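Local coordinates for protein uncharacterized conserved (Bdellovibrio bacteriovorus, PDB 7O21) that probably trims peptidoglycan as an L,D-carboxypeptidase of the YkuD family, an editing activity linked to the curved shape of this predatory bacterium, at residues A[107-118]-A[130-139]; A[256-267]-A[278-286]. All coordinates share one frame; numbering follows the deposited sequence.

Interaction 1: A[107-118]-A[130-139]. With SCN (thiocyanate ion), chain E.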
loop_
_atom_site.group_PDB
_atom_site.type_symbol
_atom_site.label_atom_id
_atom_site.label_comp_id
_atom_site.label_asym_id
_atom_site.label_seq_id
_atom_site.Cartn_x
_atom_site.Cartn_y
_atom_site.Cartn_z
ATOM N N SER A 107 -10.780 21.034 -12.776
ATOM C CA SER A 107 -10.995 22.234 -11.969
ATOM C C SER A 107 -10.208 22.182 -10.667
ATOM O O SER A 107 -9.821 23.227 -10.127
ATOM C CB SER A 107 -12.487 22.414 -11.674
ATOM O OG SER A 107 -12.998 21.291 -10.959
ATOM N N LEU A 108 -9.960 20.979 -10.146
ATOM C CA LEU A 108 -9.222 20.822 -8.902
ATOM C C LEU A 108 -7.763 20.446 -9.115
ATOM O O LEU A 108 -6.924 20.797 -8.278
ATOM C CB LEU A 108 -9.868 19.735 -8.028
ATOM C CG LEU A 108 -11.321 19.927 -7.595
ATOM C CD1 LEU A 108 -11.717 18.787 -6.659
ATOM C CD2 LEU A 108 -11.506 21.258 -6.914
ATOM N N TYR A 109 -7.446 19.727 -10.193
ATOM C CA TYR A 109 -6.149 19.081 -10.329
ATOM C C TYR A 109 -5.425 19.454 -11.610
ATOM O O TYR A 109 -4.311 18.971 -11.841
ATOM C CB TYR A 109 -6.309 17.552 -10.223
ATOM C CG TYR A 109 -6.919 17.172 -8.901
ATOM C CD1 TYR A 109 -6.259 17.432 -7.711
ATOM C CD2 TYR A 109 -8.181 16.574 -8.842
ATOM C CE1 TYR A 109 -6.826 17.123 -6.504
ATOM C CE2 TYR A 109 -8.752 16.254 -7.636
ATOM C CZ TYR A 109 -8.068 16.521 -6.473
ATOM O OH TYR A 109 -8.606 16.230 -5.251
ATOM N N GLY A 110 -6.020 20.294 -12.445
ATOM C CA GLY A 110 -5.414 20.545 -13.732
ATOM C C GLY A 110 -5.211 19.264 -14.521
ATOM O O GLY A 110 -5.965 18.287 -14.402
ATOM N N ALA A 111 -4.151 19.254 -15.331
ATOM C CA ALA A 111 -4.020 18.227 -16.352
ATOM C C ALA A 111 -3.552 16.885 -15.814
ATOM O O ALA A 111 -3.789 15.865 -16.465
ATOM C CB ALA A 111 -3.061 18.689 -17.448
ATOM N N LEU A 112 -2.905 16.844 -14.650
ATOM C CA LEU A 112 -2.311 15.600 -14.188
ATOM C C LEU A 112 -2.166 15.667 -12.681
ATOM O O LEU A 112 -1.958 16.736 -12.113
ATOM C CB LEU A 112 -0.911 15.394 -14.782
ATOM C CG LEU A 112 -0.683 14.847 -16.189
ATOM C CD1 LEU A 112 0.817 14.698 -16.424
ATOM C CD2 LEU A 112 -1.374 13.513 -16.378
ATOM N N ALA A 113 -2.215 14.499 -12.047
ATOM C CA ALA A 113 -1.874 14.375 -10.638
ATOM C C ALA A 113 -1.038 13.127 -10.456
ATOM O O ALA A 113 -1.233 12.128 -11.151
ATOM C CB ALA A 113 -3.105 14.263 -9.728
ATOM N N PHE A 114 -0.116 13.185 -9.503
ATOM C CA PHE A 114 0.650 12.021 -9.089
ATOM C C PHE A 114 0.406 11.802 -7.609
ATOM O O PHE A 114 0.546 12.734 -6.812
ATOM C CB PHE A 114 2.139 12.238 -9.345
ATOM C CG PHE A 114 2.486 12.315 -10.796
ATOM C CD1 PHE A 114 2.471 13.539 -11.458
ATOM C CD2 PHE A 114 2.812 11.165 -11.513
ATOM C CE1 PHE A 114 2.775 13.618 -12.802
ATOM C CE2 PHE A 114 3.115 11.243 -12.868
ATOM C CZ PHE A 114 3.095 12.473 -13.511
ATOM N N THR A 115 0.013 10.580 -7.249
ATOM C CA THR A 115 -0.226 10.289 -5.847
ATOM C C THR A 115 1.094 9.974 -5.159
ATOM O O THR A 115 2.097 9.651 -5.805
ATOM C CB THR A 115 -1.169 9.094 -5.719
ATOM O OG1 THR A 115 -0.499 7.914 -6.202
ATOM C CG2 THR A 115 -2.450 9.324 -6.535
ATOM N N THR A 116 1.073 10.035 -3.835
ATOM C CA THR A 116 2.236 9.677 -3.031
ATOM C C THR A 116 1.912 8.497 -2.116
ATOM O O THR A 116 0.780 7.989 -2.069
ATOM C CB THR A 116 2.708 10.853 -2.172
ATOM O OG1 THR A 116 1.771 11.082 -1.104
ATOM C CG2 THR A 116 2.913 12.135 -3.005
ATOM N N ASN A 117 2.929 8.058 -1.377
ATOM C CA ASN A 117 2.752 7.048 -0.344
ATOM C C ASN A 117 2.465 7.658 1.022
ATOM O O ASN A 117 2.571 6.953 2.030
ATOM C CB ASN A 117 3.964 6.109 -0.285
ATOM C CG ASN A 117 5.233 6.821 0.158
ATOM O OD1 ASN A 117 5.470 7.950 -0.211
ATOM N ND2 ASN A 117 6.038 6.151 0.992
ATOM N N TYR A 118 2.121 8.941 1.095
ATOM C CA TYR A 118 1.732 9.504 2.379
ATOM C C TYR A 118 0.467 8.813 2.878
ATOM O O TYR A 118 -0.490 8.651 2.114
ATOM C CB TYR A 118 1.457 11.009 2.277
ATOM C CG TYR A 118 0.939 11.573 3.585
ATOM C CD1 TYR A 118 1.819 12.044 4.547
ATOM C CD2 TYR A 118 -0.423 11.601 3.871
ATOM C CE1 TYR A 118 1.361 12.540 5.761
ATOM C CE2 TYR A 118 -0.887 12.096 5.078
ATOM C CZ TYR A 118 0.011 12.566 6.013
ATOM O OH TYR A 118 -0.426 13.060 7.224
ATOM N N GLY A 130 -3.107 13.163 8.359
ATOM C CA GLY A 130 -4.226 13.944 7.871
ATOM C C GLY A 130 -4.681 13.541 6.485
ATOM O O GLY A 130 -4.746 12.349 6.167
ATOM N N SER A 131 -5.002 14.523 5.647
ATOM C CA SER A 131 -5.474 14.231 4.304
ATOM C C SER A 131 -4.305 13.862 3.393
ATOM O O SER A 131 -3.144 14.185 3.664
ATOM C CB SER A 131 -6.248 15.420 3.731
ATOM O OG SER A 131 -5.695 16.652 4.164
ATOM N N GLY A 132 -4.631 13.177 2.297
ATOM C CA GLY A 132 -3.603 12.677 1.401
ATOM C C GLY A 132 -2.786 13.786 0.764
ATOM O O GLY A 132 -3.166 14.960 0.739
ATOM N N ILE A 133 -1.627 13.394 0.236
ATOM C CA ILE A 133 -0.714 14.312 -0.436
ATOM C C ILE A 133 -0.547 13.833 -1.865
ATOM O O ILE A 133 -0.123 12.692 -2.096
ATOM C CB ILE A 133 0.656 14.374 0.256
ATOM C CG1 ILE A 133 0.507 14.800 1.715
ATOM C CG2 ILE A 133 1.591 15.321 -0.481
ATOM C CD1 ILE A 133 1.832 14.992 2.419
ATOM N N TRP A 134 -0.836 14.722 -2.818
ATOM C CA TRP A 134 -0.578 14.514 -4.231
ATOM C C TRP A 134 0.285 15.661 -4.735
ATOM O O TRP A 134 0.304 16.753 -4.157
ATOM C CB TRP A 134 -1.877 14.576 -5.049
ATOM C CG TRP A 134 -2.833 13.423 -4.902
ATOM C CD1 TRP A 134 -2.714 12.343 -4.082
ATOM C CD2 TRP A 134 -4.054 13.249 -5.627
ATOM N NE1 TRP A 134 -3.801 11.506 -4.241
ATOM C CE2 TRP A 134 -4.634 12.041 -5.191
ATOM C CE3 TRP A 134 -4.717 14.005 -6.603
ATOM C CZ2 TRP A 134 -5.842 11.561 -5.707
ATOM C CZ3 TRP A 134 -5.916 13.535 -7.108
ATOM C CH2 TRP A 134 -6.464 12.319 -6.665
ATOM N N LEU A 135 0.965 15.414 -5.853
ATOM C CA LEU A 135 1.566 16.464 -6.669
ATOM C C LEU A 135 0.648 16.661 -7.872
ATOM O O LEU A 135 0.378 15.703 -8.602
ATOM C CB LEU A 135 2.954 16.021 -7.136
ATOM C CG LEU A 135 3.561 16.810 -8.301
ATOM C CD1 LEU A 135 3.963 18.254 -7.929
ATOM C CD2 LEU A 135 4.764 16.044 -8.824
ATOM N N HIS A 136 0.106 17.864 -8.043
ATOM C CA HIS A 136 -0.863 18.041 -9.119
ATOM C C HIS A 136 -0.826 19.467 -9.640
ATOM O O HIS A 136 -0.027 20.289 -9.200
ATOM C CB HIS A 136 -2.278 17.611 -8.697
ATOM C CG HIS A 136 -2.887 18.448 -7.616
ATOM N ND1 HIS A 136 -3.416 19.704 -7.849
ATOM C CD2 HIS A 136 -3.099 18.190 -6.302
ATOM C CE1 HIS A 136 -3.910 20.185 -6.721
ATOM N NE2 HIS A 136 -3.729 19.285 -5.766
ATOM N N ALA A 137 -1.680 19.745 -10.621
ATOM C CA ALA A 137 -1.762 21.071 -11.204
ATOM C C ALA A 137 -3.112 21.700 -10.857
ATOM O O ALA A 137 -3.790 21.267 -9.909
ATOM C CB ALA A 137 -1.476 20.991 -12.703
ATOM N N ILE A 138 -3.464 22.727 -11.576
ATOM C CA ILE A 138 -4.684 23.499 -11.262
ATOM C C ILE A 138 -4.958 24.401 -12.458
ATOM O O ILE A 138 -4.096 24.608 -13.221
ATOM C CB ILE A 138 -4.467 24.260 -9.937
ATOM C CG1 ILE A 138 -5.766 24.400 -9.136
ATOM C CG2 ILE A 138 -3.704 25.563 -10.149
ATOM C CD1 ILE A 138 -5.605 24.414 -7.667
ATOM N N PRO A 139 -6.161 24.957 -12.627
ATOM C CA PRO A 139 -6.375 25.844 -13.748
ATOM C C PRO A 139 -5.432 27.054 -13.685
ATOM O O PRO A 139 -5.139 27.581 -12.695
ATOM C CB PRO A 139 -7.822 26.272 -13.530
ATOM C CG PRO A 139 -8.421 25.030 -12.937
ATOM C CD PRO A 139 -7.371 24.618 -11.934
HETATM S S SCN E . -5.860 13.873 -1.701
HETATM C C SCN E . -6.392 15.228 -2.532
HETATM N N SCN E . -6.740 16.154 -3.102
HETATM O O HOH W 1 -1.534 9.641 -2.204
HETATM O O HOH W 2 -1.535 10.490 0.312
#
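Y109 lays the edge of its ring, through CD1, over the face of the H136 imidazole, an edge-to-face pair with planes at 90° and CD1 3.5 Å from H136 CG. One face of the same tyrosine ring receives W134 CZ3 over its centre, so three aromatics cluster at the predicted catalytic H136. The H136 ring leaves its backbone with CG between N and the carbonyl carbon (chi1 65°), which brings ND1 within 2.6 Å of A137 O; that bond lies in the ring plane and on a carbonyl lone pair, fixing the imidazole's rotation. W134 is sandwiched: the methyl CG2 of T115 packs over its five-membered ring, 3.8 Å from the centroid, while the sulfur of a thiocyanate ion lies over the opposite face. The small A113 leaves room for the indole, its CB 3.5 Å from W134 CE3. Farther along, T116 OG1 donates to I133 O at 2.7 Å and accepts from Y118 N, forming an ST turn, and Y118 OH takes the N-H of G130 while I133 CD1 covers its ring face. Between these groups, F114 and L135 exchange two backbone hydrogen bonds. The Y109 hydroxyl hydrogen-bonds to G225 O of the second subunit. Strand 134-136 lies between strands 113-116 and 152-153 of the catalytic domain's sheet, H136 touches the predicted nucleophile C151, strand 91-99 flanks 113-116, and helix 156-163 packs against L135 and A137.

Interaction 2: A[256-267]-A[278-286]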
loop_
_atom_site.group_PDB
_atom_site.type_symbol
_atom_site.label_atom_id
_atom_site.label_comp_id
_atom_site.label_asym_id
_atom_site.label_seq_id
_atom_site.Cartn_x
_atom_site.Cartn_y
_atom_site.Cartn_z
ATOM N N GLN A 256 18.397 12.543 4.602
ATOM C CA GLN A 256 18.427 12.834 6.032
ATOM C C GLN A 256 17.816 14.210 6.228
ATOM O O GLN A 256 18.386 15.209 5.784
ATOM C CB GLN A 256 19.858 12.805 6.563
ATOM C CG GLN A 256 19.934 12.525 8.058
ATOM C CD GLN A 256 19.483 13.699 8.903
ATOM O OE1 GLN A 256 18.444 13.646 9.586
ATOM N NE2 GLN A 256 20.267 14.769 8.873
ATOM N N HIS A 257 16.662 14.263 6.879
ATOM C CA HIS A 257 15.953 15.514 7.092
ATOM C C HIS A 257 15.302 15.503 8.468
ATOM O O HIS A 257 14.656 14.522 8.843
ATOM C CB HIS A 257 14.908 15.722 5.986
ATOM C CG HIS A 257 14.158 17.005 6.103
ATOM N ND1 HIS A 257 12.852 17.064 6.537
ATOM C CD2 HIS A 257 14.535 18.279 5.859
ATOM C CE1 HIS A 257 12.451 18.321 6.541
ATOM N NE2 HIS A 257 13.458 19.081 6.149
ATOM N N ASN A 258 15.466 16.599 9.219
ATOM C CA ASN A 258 14.906 16.719 10.581
ATOM C C ASN A 258 15.409 15.529 11.398
ATOM O O ASN A 258 16.625 15.295 11.466
ATOM C CB ASN A 258 13.390 16.881 10.541
ATOM C CG ASN A 258 12.950 18.274 10.126
ATOM O OD1 ASN A 258 13.719 19.220 10.216
ATOM N ND2 ASN A 258 11.704 18.396 9.681
ATOM N N ASP A 259 14.531 14.753 12.010
ATOM C CA ASP A 259 14.936 13.615 12.819
ATOM C C ASP A 259 15.130 12.338 12.011
ATOM O O ASP A 259 15.539 11.325 12.583
ATOM C CB ASP A 259 13.873 13.370 13.898
ATOM C CG ASP A 259 12.459 13.196 13.314
ATOM O OD1 ASP A 259 12.106 13.860 12.299
ATOM O OD2 ASP A 259 11.682 12.389 13.878
ATOM N N GLN A 260 14.875 12.359 10.709
ATOM C CA GLN A 260 14.683 11.143 9.918
ATOM C C GLN A 260 15.885 10.829 9.035
ATOM O O GLN A 260 16.556 11.730 8.512
ATOM C CB GLN A 260 13.461 11.313 9.011
ATOM C CG GLN A 260 12.151 11.370 9.772
ATOM C CD GLN A 260 10.983 11.723 8.890
ATOM O OE1 GLN A 260 11.126 11.879 7.665
ATOM N NE2 GLN A 260 9.818 11.883 9.499
ATOM N N LEU A 261 16.143 9.529 8.873
ATOM C CA LEU A 261 17.118 9.016 7.917
ATOM C C LEU A 261 16.454 7.892 7.143
ATOM O O LEU A 261 15.883 6.980 7.745
ATOM C CB LEU A 261 18.372 8.474 8.620
ATOM C CG LEU A 261 19.414 7.755 7.749
ATOM C CD1 LEU A 261 20.054 8.704 6.753
ATOM C CD2 LEU A 261 20.482 7.094 8.609
ATOM N N LEU A 262 16.512 7.975 5.809
ATOM C CA LEU A 262 15.976 6.938 4.934
ATOM C C LEU A 262 17.101 6.495 4.012
ATOM O O LEU A 262 17.749 7.333 3.369
ATOM C CB LEU A 262 14.804 7.488 4.114
ATOM C CG LEU A 262 13.912 6.561 3.283
ATOM C CD1 LEU A 262 14.602 6.094 2.010
ATOM C CD2 LEU A 262 13.370 5.403 4.067
ATOM N N VAL A 263 17.347 5.187 3.968
ATOM C CA VAL A 263 18.336 4.585 3.083
ATOM C C VAL A 263 17.632 3.497 2.288
ATOM O O VAL A 263 16.930 2.665 2.865
ATOM C CB VAL A 263 19.514 3.993 3.882
ATOM C CG1 VAL A 263 20.513 3.340 2.965
ATOM C CG2 VAL A 263 20.202 5.099 4.686
ATOM N N LYS A 264 17.783 3.518 0.956
ATOM C CA LYS A 264 17.194 2.478 0.113
ATOM C C LYS A 264 18.254 1.964 -0.849
ATOM O O LYS A 264 18.978 2.758 -1.467
ATOM C CB LYS A 264 15.984 3.028 -0.653
ATOM C CG LYS A 264 15.284 2.008 -1.544
ATOM C CD LYS A 264 14.123 2.678 -2.268
ATOM C CE LYS A 264 13.367 1.718 -3.181
ATOM N NZ LYS A 264 12.109 2.361 -3.712
ATOM N N THR A 265 18.356 0.636 -0.957
ATOM C CA THR A 265 19.423 -0.002 -1.717
ATOM C C THR A 265 18.913 -1.317 -2.299
ATOM O O THR A 265 17.907 -1.862 -1.848
ATOM C CB THR A 265 20.644 -0.238 -0.814
ATOM O OG1 THR A 265 21.693 -0.881 -1.549
ATOM C CG2 THR A 265 20.282 -1.118 0.360
ATOM N N LEU A 266 19.584 -1.788 -3.351
ATOM C CA LEU A 266 19.431 -3.166 -3.814
ATOM C C LEU A 266 20.436 -4.036 -3.059
ATOM O O LEU A 266 21.648 -3.793 -3.110
ATOM C CB LEU A 266 19.652 -3.255 -5.324
ATOM C CG LEU A 266 19.352 -4.623 -5.953
ATOM C CD1 LEU A 266 17.882 -4.974 -5.808
ATOM C CD2 LEU A 266 19.716 -4.612 -7.430
ATOM N N GLN A 267 19.928 -5.020 -2.329
ATOM C CA GLN A 267 20.726 -5.822 -1.408
ATOM C C GLN A 267 20.867 -7.244 -1.924
ATOM O O GLN A 267 19.873 -7.875 -2.292
ATOM C CB GLN A 267 20.029 -5.851 -0.053
ATOM C CG GLN A 267 20.629 -6.820 0.966
ATOM C CD GLN A 267 19.732 -6.970 2.185
ATOM O OE1 GLN A 267 19.667 -6.078 3.025
ATOM N NE2 GLN A 267 18.997 -8.067 2.255
ATOM N N GLY A 278 17.044 -8.221 -3.184
ATOM C CA GLY A 278 15.792 -7.578 -2.837
ATOM C C GLY A 278 16.028 -6.118 -2.550
ATOM O O GLY A 278 17.164 -5.662 -2.399
ATOM N N VAL A 279 14.928 -5.386 -2.497
ATOM C CA VAL A 279 14.966 -3.960 -2.224
ATOM C C VAL A 279 14.937 -3.788 -0.711
ATOM O O VAL A 279 13.990 -4.224 -0.049
ATOM C CB VAL A 279 13.783 -3.252 -2.890
ATOM C CG1 VAL A 279 13.798 -1.772 -2.546
ATOM C CG2 VAL A 279 13.844 -3.454 -4.405
ATOM N N LYS A 280 15.967 -3.155 -0.165
ATOM C CA LYS A 280 16.109 -2.964 1.278
ATOM C C LYS A 280 15.903 -1.482 1.581
ATOM O O LYS A 280 16.615 -0.622 1.042
ATOM C CB LYS A 280 17.503 -3.410 1.709
ATOM C CG LYS A 280 17.898 -3.111 3.167
ATOM C CD LYS A 280 16.842 -3.455 4.225
ATOM C CE LYS A 280 16.521 -4.969 4.296
ATOM N NZ LYS A 280 17.609 -5.744 4.957
ATOM N N THR A 281 14.895 -1.178 2.394
ATOM C CA THR A 281 14.659 0.188 2.843
ATOM C C THR A 281 14.790 0.238 4.355
ATOM O O THR A 281 14.145 -0.541 5.062
ATOM C CB THR A 281 13.268 0.666 2.454
ATOM O OG1 THR A 281 13.050 0.395 1.065
ATOM C CG2 THR A 281 13.156 2.149 2.688
ATOM N N ILE A 282 15.631 1.151 4.837
ATOM C CA ILE A 282 15.913 1.337 6.257
ATOM C C ILE A 282 15.360 2.697 6.671
ATOM O O ILE A 282 15.619 3.709 6.011
ATOM C CB ILE A 282 17.429 1.290 6.498
ATOM C CG1 ILE A 282 18.005 -0.027 5.952
ATOM C CG2 ILE A 282 17.755 1.498 7.973
ATOM C CD1 ILE A 282 19.515 -0.011 5.801
ATOM N N TYR A 283 14.580 2.715 7.746
ATOM C CA TYR A 283 14.034 3.934 8.328
ATOM C C TYR A 283 14.683 4.094 9.691
ATOM O O TYR A 283 14.626 3.176 10.514
ATOM C CB TYR A 283 12.523 3.791 8.537
ATOM C CG TYR A 283 11.708 3.550 7.287
ATOM C CD1 TYR A 283 11.682 2.304 6.673
ATOM C CD2 TYR A 283 10.952 4.573 6.733
ATOM C CE1 TYR A 283 10.926 2.081 5.538
ATOM C CE2 TYR A 283 10.193 4.358 5.588
ATOM C CZ TYR A 283 10.191 3.119 5.003
ATOM O OH TYR A 283 9.424 2.902 3.873
ATOM N N ALA A 284 15.311 5.246 9.928
ATOM C CA ALA A 284 16.017 5.473 11.184
ATOM C C ALA A 284 15.694 6.865 11.711
ATOM O O ALA A 284 15.260 7.747 10.971
ATOM C CB ALA A 284 17.537 5.273 11.049
ATOM N N LEU A 285 15.889 7.040 13.019
ATOM C CA LEU A 285 15.685 8.324 13.676
ATOM C C LEU A 285 16.940 8.697 14.442
ATOM O O LEU A 285 17.660 7.825 14.946
ATOM C CB LEU A 285 14.488 8.292 14.651
ATOM C CG LEU A 285 13.113 8.061 14.014
ATOM C CD1 LEU A 285 12.056 7.880 15.104
ATOM C CD2 LEU A 285 12.744 9.199 13.048
ATOM N N LYS A 286 17.177 10.009 14.552
ATOM C CA LYS A 286 18.301 10.511 15.330
ATOM C C LYS A 286 18.258 9.976 16.754
ATOM O O LYS A 286 17.201 9.911 17.386
ATOM C CB LYS A 286 18.241 12.038 15.394
ATOM C CG LYS A 286 18.732 12.723 14.141
ATOM C CD LYS A 286 18.964 14.213 14.410
ATOM C CE LYS A 286 19.565 14.914 13.195
ATOM N NZ LYS A 286 21.043 14.708 13.124
#
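Three successive bends in K280 (chi2 46°, chi3 63°, chi4 74°) curl its chain back so that NZ meets OE1 of Q267, whose own chain runs out extended beyond CG. K280 NZ donates to Q267 OE1 at 2.8 Å, in the plane of the side-chain carbonyl and on a lone pair, and it also forms a salt bridge with E296. Two acceptors therefore grip a buried charge, while the methylenes of K280 pack by T265 CG2. On the other face of the sheet, L262 sends CD2 squarely over the ring of Y283, 3.8 Å from the centroid; a branched apolar side chain suits the flat tyrosine face, and the hydroxyl goes on to E297. L262 CD2 also lies 3.5 Å from T281 CG2. K264 runs fully extended, its CE against V279 CG1, and its charged end makes a cation-pi contact with F39. L261 with A284 and V263 with I282 form apolar pairs on the face that helix 184-206 covers, where L194 and W201 meet L261 and I282 respectively. Holding all this together are paired backbone bonds, such as the nearly straight one from I282 N to V263 O at 2.8 Å. At one end a type II' turn from H257 to Q260 joins strands 246-257 and 260-270, and D259 within it accepts the N-H of K286 through its O. Long antiparallel strands curved against a helix are characteristic of the NTF2-like fold, to which this hairpin of strands 260-270 and 275-287 belongs.

Both contacts are largely buried antiparallel strand pairings, but they belong to different domains and share no element. Interaction 1 is a short pairing in the L,D-transpeptidase domain, where loops and a helix end add aromatic and polar contacts around a predicted catalytic histidine. Interaction 2 is a long, regular pairing in the NTF2-like domain, away from the predicted active site, with its exposed residues gathered near the turn at 257-260. Its chemistry is mainly aliphatic, with lysine ends held by a carboxylate, an amide, a tyrosine hydroxyl or an aromatic face. The centres of interactions 1 and 2 are about 25 Å apart and their nearest atoms about 6 Å, without touching; helix 121-126, which lies in the sequence between the two segments of interaction 1, packs on Q260, Y283 and L285.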